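Local atomic coordinates of aromatic amino acid aminotransferase I (Candida albicans WO-1, PDB entry 6HNU), a protein that probably transfers amino groups from aromatic L-amino acids to 2-oxoglutarate, using pyridoxal 5'-phosphate as cofactor, to give aromatic oxo-acids and L-glutamate. Residues S50-T64 with I75-K87. Sequence-based numbering, arbitrary orientation. Where two conformers were deposited one is given.
Sequences SDYFPFEKVTADIPT and IEGENKTTIEVFK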
loop_
_atom_site.group_PDB
_atom_site.type_symbol
_atom_site.label_atom_id
_atom_site.label_comp_id
_atom_site.label_asym_id
_atom_site.label_seq_id
_atom_site.Cartn_x
_atom_site.Cartn_y
_atom_site.Cartn_z
ATOM N N SER B 50 21.049 7.123 5.582
ATOM C CA SER B 50 21.152 6.587 4.201
ATOM C C SER B 50 22.485 5.830 4.019
ATOM O O SER B 50 22.572 5.003 3.096
ATOM C CB SER B 50 20.919 7.670 3.174
ATOM O OG SER B 50 22.084 8.466 2.971
ATOM N N ASP B 51 23.450 6.018 4.924
ATOM C CA ASP B 51 24.832 5.456 4.829
ATOM C C ASP B 51 24.783 3.935 4.670
ATOM O O ASP B 51 25.644 3.392 3.936
ATOM C CB ASP B 51 25.674 5.786 6.070
ATOM C CG ASP B 51 25.822 7.266 6.422
ATOM O OD1 ASP B 51 25.158 8.138 5.772
ATOM O OD2 ASP B 51 26.617 7.555 7.352
ATOM N N TYR B 52 23.834 3.237 5.308
ATOM C CA TYR B 52 23.789 1.746 5.269
ATOM C C TYR B 52 22.914 1.224 4.112
ATOM O O TYR B 52 23.021 0.026 3.851
ATOM C CB TYR B 52 23.348 1.145 6.613
ATOM C CG TYR B 52 24.176 1.547 7.812
ATOM C CD1 TYR B 52 25.507 1.928 7.702
ATOM C CD2 TYR B 52 23.604 1.561 9.082
ATOM C CE1 TYR B 52 26.239 2.328 8.815
ATOM C CE2 TYR B 52 24.333 1.927 10.207
ATOM C CZ TYR B 52 25.659 2.303 10.077
ATOM O OH TYR B 52 26.348 2.653 11.202
ATOM N N PHE B 53 22.056 2.033 3.474
ATOM C CA PHE B 53 21.162 1.555 2.377
ATOM C C PHE B 53 22.024 0.774 1.385
ATOM O O PHE B 53 22.926 1.379 0.795
ATOM C CB PHE B 53 20.414 2.669 1.632
ATOM C CG PHE B 53 19.489 3.543 2.458
ATOM C CD1 PHE B 53 19.161 3.230 3.772
ATOM C CD2 PHE B 53 18.911 4.670 1.883
ATOM C CE1 PHE B 53 18.319 4.052 4.506
ATOM C CE2 PHE B 53 18.071 5.490 2.620
ATOM C CZ PHE B 53 17.744 5.154 3.909
ATOM N N PRO B 54 21.835 -0.561 1.232
ATOM C CA PRO B 54 22.745 -1.385 0.427
ATOM C C PRO B 54 22.484 -1.305 -1.086
ATOM O O PRO B 54 22.457 -2.326 -1.738
ATOM C CB PRO B 54 22.494 -2.787 0.998
ATOM C CG PRO B 54 20.998 -2.769 1.306
ATOM C CD PRO B 54 20.778 -1.368 1.870
ATOM N N PHE B 55 22.231 -0.103 -1.586
ATOM C CA PHE B 55 21.898 0.179 -3.011
ATOM C C PHE B 55 22.665 1.411 -3.464
ATOM O O PHE B 55 22.279 2.522 -3.113
ATOM C CB PHE B 55 20.395 0.360 -3.226
ATOM C CG PHE B 55 19.558 -0.784 -2.710
ATOM C CD1 PHE B 55 19.390 -1.934 -3.458
ATOM C CD2 PHE B 55 18.935 -0.691 -1.484
ATOM C CE1 PHE B 55 18.580 -2.966 -3.008
ATOM C CE2 PHE B 55 18.154 -1.738 -1.020
ATOM C CZ PHE B 55 17.969 -2.859 -1.784
ATOM N N GLU B 56 23.730 1.191 -4.235
ATOM C CA GLU B 56 24.625 2.275 -4.709
ATOM C C GLU B 56 23.968 2.913 -5.925
ATOM O O GLU B 56 24.128 4.129 -6.151
ATOM C CB GLU B 56 26.038 1.754 -5.032
ATOM C CG GLU B 56 26.908 2.789 -5.717
ATOM C CD GLU B 56 27.108 4.058 -4.926
ATOM O OE1 GLU B 56 26.962 3.992 -3.677
ATOM O OE2 GLU B 56 27.386 5.126 -5.543
ATOM N N LYS B 57 23.252 2.099 -6.687
ATOM C CA LYS B 57 22.456 2.570 -7.821
ATOM C C LYS B 57 21.501 1.472 -8.267
ATOM O O LYS B 57 21.723 0.285 -7.919
ATOM C CB LYS B 57 23.345 3.019 -8.986
ATOM C CG LYS B 57 23.807 1.943 -9.942
ATOM C CD LYS B 57 24.609 2.522 -11.111
ATOM C CE LYS B 57 25.168 1.432 -12.001
ATOM N NZ LYS B 57 26.119 1.960 -13.006
ATOM N N VAL B 58 20.464 1.913 -8.962
ATOM C CA VAL B 58 19.531 1.037 -9.721
ATOM C C VAL B 58 19.527 1.534 -11.165
ATOM O O VAL B 58 19.704 2.791 -11.408
ATOM C CB VAL B 58 18.122 1.015 -9.110
ATOM C CG1 VAL B 58 17.444 2.366 -9.141
ATOM C CG2 VAL B 58 17.263 -0.001 -9.833
ATOM N N THR B 59 19.420 0.598 -12.101
ATOM C CA THR B 59 19.325 0.934 -13.543
ATOM C C THR B 59 18.140 0.179 -14.123
ATOM O O THR B 59 17.735 -0.821 -13.525
ATOM C CB THR B 59 20.629 0.622 -14.294
ATOM O OG1 THR B 59 20.694 -0.789 -14.485
ATOM C CG2 THR B 59 21.855 1.102 -13.555
ATOM N N ALA B 60 17.606 0.671 -15.236
ATOM C CA ALA B 60 16.657 -0.068 -16.081
ATOM C C ALA B 60 16.964 0.194 -17.558
ATOM O O ALA B 60 17.407 1.297 -17.900
ATOM C CB ALA B 60 15.244 0.323 -15.749
ATOM N N ASP B 61 16.704 -0.808 -18.403
ATOM C CA ASP B 61 16.763 -0.665 -19.868
ATOM C C ASP B 61 15.333 -0.493 -20.349
ATOM O O ASP B 61 14.479 -1.318 -19.951
ATOM C CB ASP B 61 17.445 -1.874 -20.485
ATOM C CG ASP B 61 18.936 -1.950 -20.221
ATOM O OD1 ASP B 61 19.512 -1.000 -19.589
ATOM O OD2 ASP B 61 19.499 -2.962 -20.674
ATOM N N ILE B 62 15.076 0.586 -21.093
ATOM C CA ILE B 62 13.722 0.996 -21.534
ATOM C C ILE B 62 13.754 1.322 -23.016
ATOM O O ILE B 62 14.819 1.605 -23.564
ATOM C CB ILE B 62 13.243 2.181 -20.674
ATOM C CG1 ILE B 62 13.963 3.479 -21.032
ATOM C CG2 ILE B 62 13.418 1.801 -19.199
ATOM C CD1 ILE B 62 13.578 4.667 -20.145
ATOM N N PRO B 63 12.593 1.280 -23.698
ATOM C CA PRO B 63 12.535 1.653 -25.116
ATOM C C PRO B 63 12.683 3.163 -25.339
ATOM O O PRO B 63 12.610 3.920 -24.339
ATOM C CB PRO B 63 11.179 1.090 -25.579
ATOM C CG PRO B 63 10.341 1.051 -24.328
ATOM C CD PRO B 63 11.312 0.734 -23.205
ATOM N N THR B 64 12.895 3.574 -26.607
ATOM C CA THR B 64 13.256 4.969 -26.972
ATOM C C THR B 64 12.141 5.597 -27.795
ATOM O O THR B 64 11.664 5.019 -28.767
ATOM C CB THR B 64 14.617 5.045 -27.681
ATOM O OG1 THR B 64 14.555 4.220 -28.846
ATOM C CG2 THR B 64 15.739 4.591 -26.772
ATOM N N ILE B 75 13.309 -4.419 -26.930
ATOM C CA ILE B 75 14.098 -3.334 -26.294
ATOM C C ILE B 75 15.560 -3.698 -26.468
ATOM O O ILE B 75 16.081 -4.449 -25.633
ATOM C CB ILE B 75 13.715 -3.175 -24.813
ATOM C CG1 ILE B 75 12.210 -2.925 -24.703
ATOM C CG2 ILE B 75 14.549 -2.090 -24.137
ATOM C CD1 ILE B 75 11.682 -3.161 -23.310
ATOM N N GLU B 76 16.138 -3.250 -27.574
ATOM C CA GLU B 76 17.536 -3.568 -27.972
ATOM C C GLU B 76 17.979 -2.526 -28.995
ATOM O O GLU B 76 17.095 -1.853 -29.588
ATOM C CB GLU B 76 17.622 -4.995 -28.513
ATOM C CG GLU B 76 16.711 -5.261 -29.694
ATOM C CD GLU B 76 16.664 -6.709 -30.168
ATOM O OE1 GLU B 76 17.020 -7.636 -29.377
ATOM O OE2 GLU B 76 16.244 -6.919 -31.330
ATOM N N GLY B 77 19.291 -2.389 -29.162
ATOM C CA GLY B 77 19.941 -1.463 -30.104
ATOM C C GLY B 77 19.469 -0.050 -29.899
ATOM O O GLY B 77 19.492 0.443 -28.739
ATOM N N GLU B 78 18.957 0.547 -30.972
ATOM C CA GLU B 78 18.515 1.959 -30.992
ATOM C C GLU B 78 17.241 2.102 -30.136
ATOM O O GLU B 78 16.989 3.213 -29.698
ATOM C CB GLU B 78 18.395 2.447 -32.436
ATOM C CG GLU B 78 19.765 2.751 -33.052
ATOM C CD GLU B 78 20.649 3.680 -32.226
ATOM O OE1 GLU B 78 20.331 4.895 -32.131
ATOM O OE2 GLU B 78 21.658 3.201 -31.673
ATOM N N ASN B 79 16.501 1.016 -29.905
ATOM C CA ASN B 79 15.275 1.014 -29.045
ATOM C C ASN B 79 15.621 0.569 -27.614
ATOM O O ASN B 79 14.748 -0.011 -26.935
ATOM C CB ASN B 79 14.174 0.111 -29.618
ATOM C CG ASN B 79 12.826 0.344 -28.963
ATOM O OD1 ASN B 79 12.507 1.481 -28.581
ATOM N ND2 ASN B 79 12.049 -0.725 -28.820
ATOM N N LYS B 80 16.829 0.873 -27.128
ATOM C CA LYS B 80 17.201 0.575 -25.720
ATOM C C LYS B 80 18.026 1.727 -25.198
ATOM O O LYS B 80 19.082 2.009 -25.784
ATOM C CB LYS B 80 18.009 -0.708 -25.547
ATOM C CG LYS B 80 18.234 -1.119 -24.093
ATOM C CD LYS B 80 18.606 -2.593 -23.938
ATOM C CE LYS B 80 19.948 -2.971 -24.541
ATOM N NZ LYS B 80 20.976 -1.942 -24.250
ATOM N N THR B 81 17.555 2.363 -24.137
ATOM C CA THR B 81 18.393 3.308 -23.348
ATOM C C THR B 81 18.444 2.819 -21.895
ATOM O O THR B 81 17.448 2.221 -21.413
ATOM C CB THR B 81 17.920 4.750 -23.560
ATOM O OG1 THR B 81 18.968 5.632 -23.140
ATOM C CG2 THR B 81 16.650 5.082 -22.814
ATOM N N THR B 82 19.585 3.014 -21.239
ATOM C CA THR B 82 19.776 2.667 -19.819
ATOM C C THR B 82 19.569 3.936 -18.992
ATOM O O THR B 82 20.330 4.901 -19.181
ATOM C CB THR B 82 21.123 1.968 -19.586
ATOM O OG1 THR B 82 21.127 0.791 -20.400
ATOM C CG2 THR B 82 21.377 1.636 -18.127
ATOM N N ILE B 83 18.589 3.919 -18.093
ATOM C CA ILE B 83 18.416 4.987 -17.070
ATOM C C ILE B 83 19.085 4.483 -15.784
ATOM O O ILE B 83 19.010 3.290 -15.482
ATOM C CB ILE B 83 16.930 5.359 -16.870
ATOM C CG1 ILE B 83 16.073 4.104 -16.680
ATOM C CG2 ILE B 83 16.446 6.199 -18.042
ATOM C CD1 ILE B 83 14.656 4.337 -16.192
ATOM N N GLU B 84 19.706 5.397 -15.065
ATOM C CA GLU B 84 20.473 5.138 -13.842
ATOM C C GLU B 84 19.998 6.109 -12.768
ATOM O O GLU B 84 19.884 7.328 -13.053
ATOM C CB GLU B 84 21.959 5.345 -14.104
ATOM C CG GLU B 84 22.525 4.363 -15.105
ATOM C CD GLU B 84 24.043 4.302 -15.034
ATOM O OE1 GLU B 84 24.641 5.387 -15.035
ATOM O OE2 GLU B 84 24.613 3.175 -14.905
ATOM N N VAL B 85 19.659 5.552 -11.609
ATOM C CA VAL B 85 19.482 6.335 -10.370
ATOM C C VAL B 85 20.533 5.901 -9.351
ATOM O O VAL B 85 20.426 4.822 -8.736
ATOM C CB VAL B 85 18.051 6.219 -9.842
ATOM C CG1 VAL B 85 17.890 7.175 -8.679
ATOM C CG2 VAL B 85 17.038 6.527 -10.955
ATOM N N PHE B 86 21.523 6.763 -9.144
ATOM C CA PHE B 86 22.542 6.599 -8.094
ATOM C C PHE B 86 21.980 6.997 -6.727
ATOM O O PHE B 86 21.005 7.793 -6.636
ATOM C CB PHE B 86 23.756 7.463 -8.446
ATOM C CG PHE B 86 24.551 6.936 -9.605
ATOM C CD1 PHE B 86 24.229 7.288 -10.907
ATOM C CD2 PHE B 86 25.634 6.096 -9.390
ATOM C CE1 PHE B 86 24.997 6.819 -11.966
ATOM C CE2 PHE B 86 26.386 5.614 -10.461
ATOM C CZ PHE B 86 26.059 5.975 -11.742
ATOM N N LYS B 87 22.642 6.483 -5.679
ATOM C CA LYS B 87 22.380 6.826 -4.263
ATOM C C LYS B 87 22.593 8.329 -4.043
ATOM O O LYS B 87 21.746 8.955 -3.347
ATOM C CB LYS B 87 23.287 5.971 -3.369
ATOM C CG LYS B 87 23.147 6.183 -1.863
ATOM C CD LYS B 87 23.552 4.926 -1.122
ATOM C CE LYS B 87 23.580 5.068 0.369
ATOM N NZ LYS B 87 24.143 3.867 1.006
HETATM O O HOH W 1 21.811 -2.448 -21.156
HETATM O O HOH W 2 12.606 3.486 -30.684
#
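A two-stranded antiparallel beta ribbon joins Lys57-Ile62 to Thr81-Phe86. Backbone pairs Val58-Val85, Ala60-Ile83 and Ile62-Thr81 each exchange two hydrogen bonds; Val85 N reaches Val58 O at 2.8 Å. Lys57, Thr59, Asp61, Thr82, Glu84 and Phe86 share one face. There the extended Lys57 chain lays its CD over one face of the Phe86 ring, a CH-pi contact 4.0 Å from the centroid. Its NZ then closes a 2.7 Å salt bridge on Glu84 OE2, arriving from above the carboxylate plane. A long lysine suits this place because its methylenes cover the ring while its amine goes on to the acid. Farther along, Thr82 OG1 donates a short bond to Asp61 OD1, also from above the carboxylate plane. The other face is mostly apolar: Ala60 CB meets Ile83 CG1 at 4.0 Å, Ile62 CD1 touches Ile83 CG2, and Thr81 turns its methyl CG2 against Ile62 CG1. Branched residues here present methyls to helices 334-377 and 99-102, whereas small Ala60 leaves room for the Ile83 chain beside it.

Both ends are tied by side chains. Lys87, extended with CG anti to its backbone N (chi1 -180°), is long enough to send NZ into the turn before the first strand, donating to Phe53 O at 2.8 Å in the carbonyl plane, on a lone pair, with weak bonds to Ser50 O and Asp51 O. At the far end Asn79 suits its place through an amide oxygen: OD1 accepts a hydrogen bond from Thr64 N, just past the strand, at 2.9 Å and nearly straight at 172°.

Lys57-Asp61 also pairs antiparallel with a strand of the second subunit, where Thr59 OG1 is hydrogen-bonded to Thr59 OG1 of that chain. The ribbon is thus a hairpin-like beta arm at the dimer interface, in which strand 57-62 carries the antiparallel sheet on into the second subunit.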